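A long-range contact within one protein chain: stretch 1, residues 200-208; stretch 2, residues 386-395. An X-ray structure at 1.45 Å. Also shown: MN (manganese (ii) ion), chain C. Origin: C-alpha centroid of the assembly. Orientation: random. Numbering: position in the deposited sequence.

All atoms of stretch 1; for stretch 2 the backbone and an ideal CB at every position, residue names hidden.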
ATOM      1  N   SER A 200      38.965 -11.972 -14.035  1.00 29.48           N
ATOM      2  CA  SER A 200      38.830 -11.411 -15.380  1.00 29.75           C
ATOM      3  C   SER A 200      39.040  -9.895 -15.377  1.00 27.85           C
ATOM      4  O   SER A 200      39.256  -9.286 -16.427  1.00 28.95           O
ATOM      5  CB  SER A 200      37.485 -11.771 -16.004  1.00 36.00           C
ATOM      6  OG  SER A 200      36.425 -11.313 -15.195  1.00 33.40           O
ATOM      7  N   TYR A 201      38.978  -9.293 -14.192  1.00 25.28           N
ATOM      8  CA  TYR A 201      39.392  -7.904 -14.024  1.00 21.58           C
ATOM      9  C   TYR A 201      40.585  -7.837 -13.078  1.00 21.17           C
ATOM     10  O   TYR A 201      40.634  -8.562 -12.085  1.00 22.60           O
ATOM     11  CB  TYR A 201      38.252  -7.066 -13.441  1.00 19.26           C
ATOM     12  CG  TYR A 201      37.148  -6.735 -14.412  1.00 20.09           C
ATOM     13  CD1 TYR A 201      37.429  -6.166 -15.644  1.00 19.61           C
ATOM     14  CD2 TYR A 201      35.817  -6.984 -14.089  1.00 18.46           C
ATOM     15  CE1 TYR A 201      36.419  -5.852 -16.542  1.00 20.18           C
ATOM     16  CE2 TYR A 201      34.791  -6.676 -14.982  1.00 18.39           C
ATOM     17  CZ  TYR A 201      35.098  -6.110 -16.205  1.00 20.25           C
ATOM     18  OH  TYR A 201      34.082  -5.797 -17.088  1.00 22.24           O
ATOM     19  N   PHE A 202      41.540  -6.960 -13.383  1.00 19.71           N
ATOM     20  CA  PHE A 202      42.689  -6.707 -12.516  1.00 20.21           C
ATOM     21  C   PHE A 202      42.261  -6.102 -11.177  1.00 19.36           C
ATOM     22  O   PHE A 202      42.768  -6.478 -10.123  1.00 20.74           O
ATOM     23  CB  PHE A 202      43.678  -5.778 -13.240  1.00 21.42           C
ATOM     24  CG  PHE A 202      44.967  -5.535 -12.498  1.00 23.79           C
ATOM     25  CD1 PHE A 202      45.877  -6.566 -12.296  1.00 25.28           C
ATOM     26  CD2 PHE A 202      45.295  -4.265 -12.053  1.00 23.75           C
ATOM     27  CE1 PHE A 202      47.073  -6.333 -11.635  1.00 26.18           C
ATOM     28  CE2 PHE A 202      46.494  -4.027 -11.392  1.00 25.88           C
ATOM     29  CZ  PHE A 202      47.385  -5.068 -11.187  1.00 25.26           C
ATOM     30  N   ALA A 203      41.312  -5.164 -11.231  1.00 19.72           N
ATOM     31  CA  ALA A 203      40.735  -4.566 -10.033  1.00 19.89           C
ATOM     32  C   ALA A 203      39.407  -3.958 -10.429  1.00 17.47           C
ATOM     33  O   ALA A 203      39.159  -3.728 -11.615  1.00 17.52           O
ATOM     34  CB  ALA A 203      41.650  -3.491  -9.469  1.00 20.08           C
ATOM     35  N   PHE A 204      38.558  -3.722  -9.429  1.00 17.40           N
ATOM     36  CA  PHE A 204      37.297  -2.998  -9.601  1.00 16.16           C
ATOM     37  C   PHE A 204      37.208  -1.846  -8.600  1.00 13.99           C
ATOM     38  O   PHE A 204      37.384  -2.048  -7.401  1.00 16.55           O
ATOM     39  CB  PHE A 204      36.078  -3.917  -9.414  1.00 16.85           C
ATOM     40  CG  PHE A 204      34.781  -3.165  -9.441  1.00 14.23           C
ATOM     41  CD1 PHE A 204      34.215  -2.801 -10.648  1.00 15.89           C
ATOM     42  CD2 PHE A 204      34.159  -2.771  -8.266  1.00 15.96           C
ATOM     43  CE1 PHE A 204      33.042  -2.066 -10.689  1.00 13.88           C
ATOM     44  CE2 PHE A 204      32.990  -2.039  -8.302  1.00 14.82           C
ATOM     45  CZ  PHE A 204      32.437  -1.687  -9.515  1.00 13.74           C
ATOM     46  N   LEU A 205      36.912  -0.645  -9.095  1.00 15.85           N
ATOM     47  CA  LEU A 205      36.784   0.543  -8.248  1.00 15.75           C
ATOM     48  C   LEU A 205      35.392   1.132  -8.374  1.00 14.42           C
ATOM     49  O   LEU A 205      34.864   1.210  -9.475  1.00 16.05           O
ATOM     50  CB  LEU A 205      37.762   1.623  -8.716  1.00 18.49           C
ATOM     51  CG  LEU A 205      39.177   1.199  -9.074  1.00 20.01           C
ATOM     52  CD1 LEU A 205      39.949   2.422  -9.550  1.00 20.45           C
ATOM     53  CD2 LEU A 205      39.854   0.563  -7.879  1.00 24.22           C
ATOM     54  N   GLU A 206      34.811   1.581  -7.266  1.00 13.41           N
ATOM     55  CA  GLU A 206      33.536   2.294  -7.329  1.00 13.35           C
ATOM     56  C   GLU A 206      33.620   3.640  -6.622  1.00 11.15           C
ATOM     57  O   GLU A 206      33.966   3.711  -5.444  1.00 12.95           O
ATOM     58  CB  GLU A 206      32.423   1.450  -6.701  1.00 12.18           C
ATOM     59  CG  GLU A 206      31.030   2.090  -6.796  1.00 13.33           C
ATOM     60  CD  GLU A 206      29.890   1.134  -6.474  1.00 14.35           C
ATOM     61  OE1 GLU A 206      30.136  -0.005  -6.002  1.00 13.52           O
ATOM     62  OE2 GLU A 206      28.728   1.529  -6.706  1.00 13.79           O
ATOM     63  N   LEU A 207      33.317   4.706  -7.356  1.00 12.93           N
ATOM     64  CA  LEU A 207      33.196   6.050  -6.786  1.00 11.30           C
ATOM     65  C   LEU A 207      31.752   6.220  -6.305  1.00 11.41           C
ATOM     66  O   LEU A 207      30.826   5.885  -7.045  1.00 12.46           O
ATOM     67  CB  LEU A 207      33.522   7.076  -7.872  1.00 12.12           C
ATOM     68  CG  LEU A 207      33.212   8.546  -7.562  1.00 12.26           C
ATOM     69  CD1 LEU A 207      34.027   9.069  -6.378  1.00 13.96           C
ATOM     70  CD2 LEU A 207      33.435   9.394  -8.799  1.00 13.15           C
ATOM     71  N   HIS A 208      31.546   6.716  -5.086  1.00 10.56           N
ATOM     72  CA  HIS A 208      30.188   6.795  -4.531  1.00 10.78           C
ATOM     73  C   HIS A 208      30.110   7.881  -3.466  1.00 11.78           C
ATOM     74  O   HIS A 208      31.083   8.128  -2.741  1.00 11.13           O
ATOM     75  CB  HIS A 208      29.767   5.429  -3.934  1.00 11.39           C
ATOM     76  CG  HIS A 208      28.278   5.217  -3.869  1.00 10.86           C
ATOM     77  ND1 HIS A 208      27.462   5.869  -2.967  1.00 10.62           N
ATOM     78  CD2 HIS A 208      27.460   4.425  -4.606  1.00 11.22           C
ATOM     79  CE1 HIS A 208      26.208   5.492  -3.151  1.00 10.95           C
ATOM     80  NE2 HIS A 208      26.180   4.617  -4.140  1.00 11.24           N
ATOM     81  N   UNK A 386      35.042 -11.385  -7.436  1.00 21.03           N
ATOM     82  CA  UNK A 386      35.560 -11.600  -8.788  1.00 22.11           C
ATOM     83  C   UNK A 386      36.954 -10.999  -8.942  1.00 23.27           C
ATOM     84  O   UNK A 386      37.796 -11.516  -9.682  1.00 23.71           O
ATOM     85  CB  UNK A 386      34.611 -10.997  -9.826  1.00 22.11           C
ATOM     86  N   UNK A 387      37.201  -9.898  -8.242  1.00 20.13           N
ATOM     87  CA  UNK A 387      38.478  -9.215  -8.378  1.00 22.49           C
ATOM     88  C   UNK A 387      38.767  -8.333  -7.167  1.00 21.55           C
ATOM     89  O   UNK A 387      37.864  -8.034  -6.376  1.00 19.13           O
ATOM     90  CB  UNK A 387      38.495  -8.376  -9.657  1.00 22.49           C
ATOM     91  N   UNK A 388      40.036  -7.939  -6.998  1.00 20.10           N
ATOM     92  CA  UNK A 388      40.389  -6.949  -5.980  1.00 18.00           C
ATOM     93  C   UNK A 388      39.482  -5.727  -6.105  1.00 17.46           C
ATOM     94  O   UNK A 388      39.253  -5.251  -7.218  1.00 19.91           O
ATOM     95  CB  UNK A 388      41.858  -6.540  -6.107  1.00 18.00           C
ATOM     96  N   UNK A 389      38.970  -5.244  -4.981  1.00 14.93           N
ATOM     97  CA  UNK A 389      37.982  -4.173  -4.996  1.00 15.27           C
ATOM     98  C   UNK A 389      38.405  -3.009  -4.114  1.00 15.50           C
ATOM     99  O   UNK A 389      39.104  -3.185  -3.117  1.00 16.14           O
ATOM    100  CB  UNK A 389      36.620  -4.703  -4.543  1.00 15.27           C
ATOM    101  N   UNK A 390      37.951  -1.813  -4.468  1.00 15.47           N
ATOM    102  CA  UNK A 390      38.036  -0.685  -3.561  1.00 16.90           C
ATOM    103  C   UNK A 390      36.942   0.306  -3.883  1.00 14.53           C
ATOM    104  O   UNK A 390      36.348   0.244  -4.966  1.00 15.18           O
ATOM    105  CB  UNK A 390      39.411  -0.018  -3.640  1.00 16.90           C
ATOM    106  N   UNK A 391      36.688   1.222  -2.956  1.00 13.18           N
ATOM    107  CA  UNK A 391      35.724   2.297  -3.190  1.00 13.48           C
ATOM    108  C   UNK A 391      36.309   3.634  -2.779  1.00 13.20           C
ATOM    109  O   UNK A 391      37.024   3.732  -1.782  1.00 12.94           O
ATOM    110  CB  UNK A 391      34.423   2.034  -2.429  1.00 13.48           C
ATOM    111  N   UNK A 392      35.964   4.666  -3.542  1.00 14.38           N
ATOM    112  CA  UNK A 392      36.275   6.047  -3.203  1.00 13.89           C
ATOM    113  C   UNK A 392      34.968   6.717  -2.770  1.00 12.16           C
ATOM    114  O   UNK A 392      34.029   6.790  -3.563  1.00 13.66           O
ATOM    115  CB  UNK A 392      36.921   6.782  -4.379  1.00 13.89           C
ATOM    116  N   UNK A 393      34.908   7.192  -1.528  1.00 12.24           N
ATOM    117  CA  UNK A 393      33.783   8.004  -1.048  1.00 10.66           C
ATOM    118  C   UNK A 393      34.077   9.496  -1.211  1.00 12.57           C
ATOM    119  O   UNK A 393      35.208   9.952  -0.979  1.00 12.91           O
ATOM    120  CB  UNK A 393      33.482   7.686   0.418  1.00 10.66           C
ATOM    121  N   UNK A 394      33.047  10.246  -1.590  1.00 12.09           N
ATOM    122  CA  UNK A 394      33.092  11.704  -1.527  1.00 11.46           C
ATOM    123  C   UNK A 394      32.066  12.190  -0.495  1.00 11.71           C
ATOM    124  O   UNK A 394      31.124  11.475  -0.146  1.00 12.15           O
ATOM    125  CB  UNK A 394      32.820  12.320  -2.901  1.00 11.46           C
ATOM    126  N   UNK A 395      32.248  13.410   0.028  1.00 10.98           N
ATOM    127  CA  UNK A 395      31.304  13.907   1.032  1.00 11.33           C
ATOM    128  C   UNK A 395      29.909  14.107   0.473  1.00 12.29           C
ATOM    129  O   UNK A 395      29.733  14.270  -0.737  1.00 13.71           O
ATOM    130  CB  UNK A 395      31.809  15.226   1.620  1.00 11.33           C
TER
HETATM  131 MN    MN C 501      24.280   3.299  -4.380  1.00 11.58          MN

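Stretch 2 runs parallel to strand 203-208, the two directions differing by 17°. Because strand 389-394 is extended, successive side chains from 389 to 393 go to alternate faces of the sheet.

Position 386 precedes the strand. Its CB points toward stretch 1, yet nothing of that stretch lies within 5.5 Å of the ideal CB, so there is room for a medium or large side chain. The residue is Ile-386, whose CG2 comes 4.1 Å from Ser-200 OG.

At 387 the chain is extended (phi/psi -159/163) and CB points straight at stretch 1, where it sits 3.2 Å from Tyr-201 O. So tight an approach favours a small side chain; alanine, serine or cysteine would suit. Ser-387 is found, with chi1 p. Its OG lies 3.7 Å from Phe-204 CB, and Ser-387 OG also makes a weak hydrogen bond, 3.4 Å long, to the backbone O of 388.

At 388 CB points sideways, and phi near -50° is compatible with proline. The amide is not needed for pairing with stretch 1, whereas the carbonyl is: Phe-204 N donates to the O of 388 at 2.8 Å. Many residues could serve. Pro-388 fits the angles, and its CD packs 3.5 Å from Phe-202 O, while its CB is 4.4 Å from Ala-203 CB.

Position 389 shares a face with Phe-204 and Glu-206. The neighbouring aromatic ring invites an apolar side chain, whether branched, aromatic or flexible. Met-389 places CG at the ring edge, 4.3 Å from Phe-204 CD2, and the end of the side chain then leads away.

The face of 390 carries Leu-205, whose CD2 is 4.3 Å from the ideal CB. That is not a clash, so alanine or another small apolar residue would also be plausible, and the extended angles (-154/164) do not demand glycine. The residue is Gly-390, which works through its backbone: its N donates to Phe-204 O at 3.0 Å and its O accepts from Glu-206 N at 3.1 Å.

At 391 the ideal CB is 3.5 Å from Glu-206 O, with Glu-206 and His-208 on the same face. A long side chain, apolar or polar, could lie along both. Met-391 does so by curling nearer to stretch 1: its CE is 3.8 Å from Glu-206 CG and also 3.8 Å from His-208 CB. The imidazole it borders binds manganese through His-208 NE2, 2.3 Å from MN.

Position 392 faces the Leu-207 side, with CD1 4.2 Å from the ideal CB; valine, isoleucine or leucine would suit. Ile-392 brings CG2 to 3.9 Å from Leu-207 CD1, while its N donates to Glu-206 O at 2.9 Å.

At 393, beside His-208, a large apolar group has something to cover. Phe-393 sets CD1 4.3 Å from His-208 CB.

At 394 CB points sideways, within reach of Leu-207 CD1, favouring an aliphatic residue. Ile-394 puts CG2 3.8 Å from that methyl, Leu-207 CD1.

Position 395 points away and is unconstrained by stretch 1; it is Pro-395.

Stretch 2 386-395: ISPMGMIFIP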
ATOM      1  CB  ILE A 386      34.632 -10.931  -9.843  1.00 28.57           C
ATOM      2  CG1 ILE A 386      33.294 -11.652  -9.912  1.00 31.37           C
ATOM      3  CG2 ILE A 386      35.275 -10.924 -11.232  1.00 32.89           C
ATOM      4  CD1 ILE A 386      33.441 -13.139 -10.198  1.00 36.21           C
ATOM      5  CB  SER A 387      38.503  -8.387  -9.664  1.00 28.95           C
ATOM      6  OG  SER A 387      37.720  -7.224  -9.532  1.00 30.62           O
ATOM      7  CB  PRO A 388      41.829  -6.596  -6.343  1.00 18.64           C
ATOM      8  CG  PRO A 388      42.375  -7.889  -6.892  1.00 19.06           C
ATOM      9  CD  PRO A 388      41.235  -8.498  -7.663  1.00 19.61           C
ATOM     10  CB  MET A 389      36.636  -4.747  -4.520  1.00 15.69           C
ATOM     11  CG  MET A 389      35.504  -3.731  -4.271  1.00 16.72           C
ATOM     12  SD  MET A 389      35.570  -2.913  -2.657  1.00 16.75           S
ATOM     13  CE  MET A 389      35.123  -4.248  -1.540  1.00 16.55           C
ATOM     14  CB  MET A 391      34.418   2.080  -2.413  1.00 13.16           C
ATOM     15  CG  MET A 391      33.677   0.795  -2.731  1.00 13.92           C
ATOM     16  SD  MET A 391      32.026   0.807  -1.980  1.00 13.93           S
ATOM     17  CE  MET A 391      31.262   2.096  -2.969  1.00 14.81           C
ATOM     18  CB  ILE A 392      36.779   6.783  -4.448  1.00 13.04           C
ATOM     19  CG1 ILE A 392      38.040   6.112  -5.014  1.00 14.73           C
ATOM     20  CG2 ILE A 392      37.081   8.251  -4.139  1.00 15.15           C
ATOM     21  CD1 ILE A 392      38.331   6.527  -6.423  1.00 16.88           C
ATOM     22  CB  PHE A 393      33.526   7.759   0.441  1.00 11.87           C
ATOM     23  CG  PHE A 393      32.648   6.569   0.756  1.00 11.01           C
ATOM     24  CD1 PHE A 393      31.936   5.874  -0.228  1.00 12.12           C
ATOM     25  CD2 PHE A 393      32.525   6.174   2.077  1.00 12.70           C
ATOM     26  CE1 PHE A 393      31.113   4.787   0.142  1.00 12.63           C
ATOM     27  CE2 PHE A 393      31.712   5.109   2.436  1.00 14.18           C
ATOM     28  CZ  PHE A 393      31.016   4.422   1.466  1.00 13.92           C
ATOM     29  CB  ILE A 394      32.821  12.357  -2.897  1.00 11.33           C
ATOM     30  CG1 ILE A 394      31.432  11.971  -3.416  1.00 12.01           C
ATOM     31  CG2 ILE A 394      33.913  11.999  -3.896  1.00 12.51           C
ATOM     32  CD1 ILE A 394      31.081  12.689  -4.723  1.00 14.69           C
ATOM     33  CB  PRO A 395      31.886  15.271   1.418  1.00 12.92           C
ATOM     34  CG  PRO A 395      33.334  15.201   1.010  1.00 12.51           C
ATOM     35  CD  PRO A 395      33.355  14.356  -0.218  1.00 12.23           C
TER
HETATM   36  O   HOH W   1      25.641   1.538  -4.507  1.00 14.22           O
HETATM   37  O   HOH W   2      22.418   2.260  -3.760  1.00 17.49           O
HETATM   38  O   HOH W   3      24.625   2.766  -1.985  1.00 16.20           O
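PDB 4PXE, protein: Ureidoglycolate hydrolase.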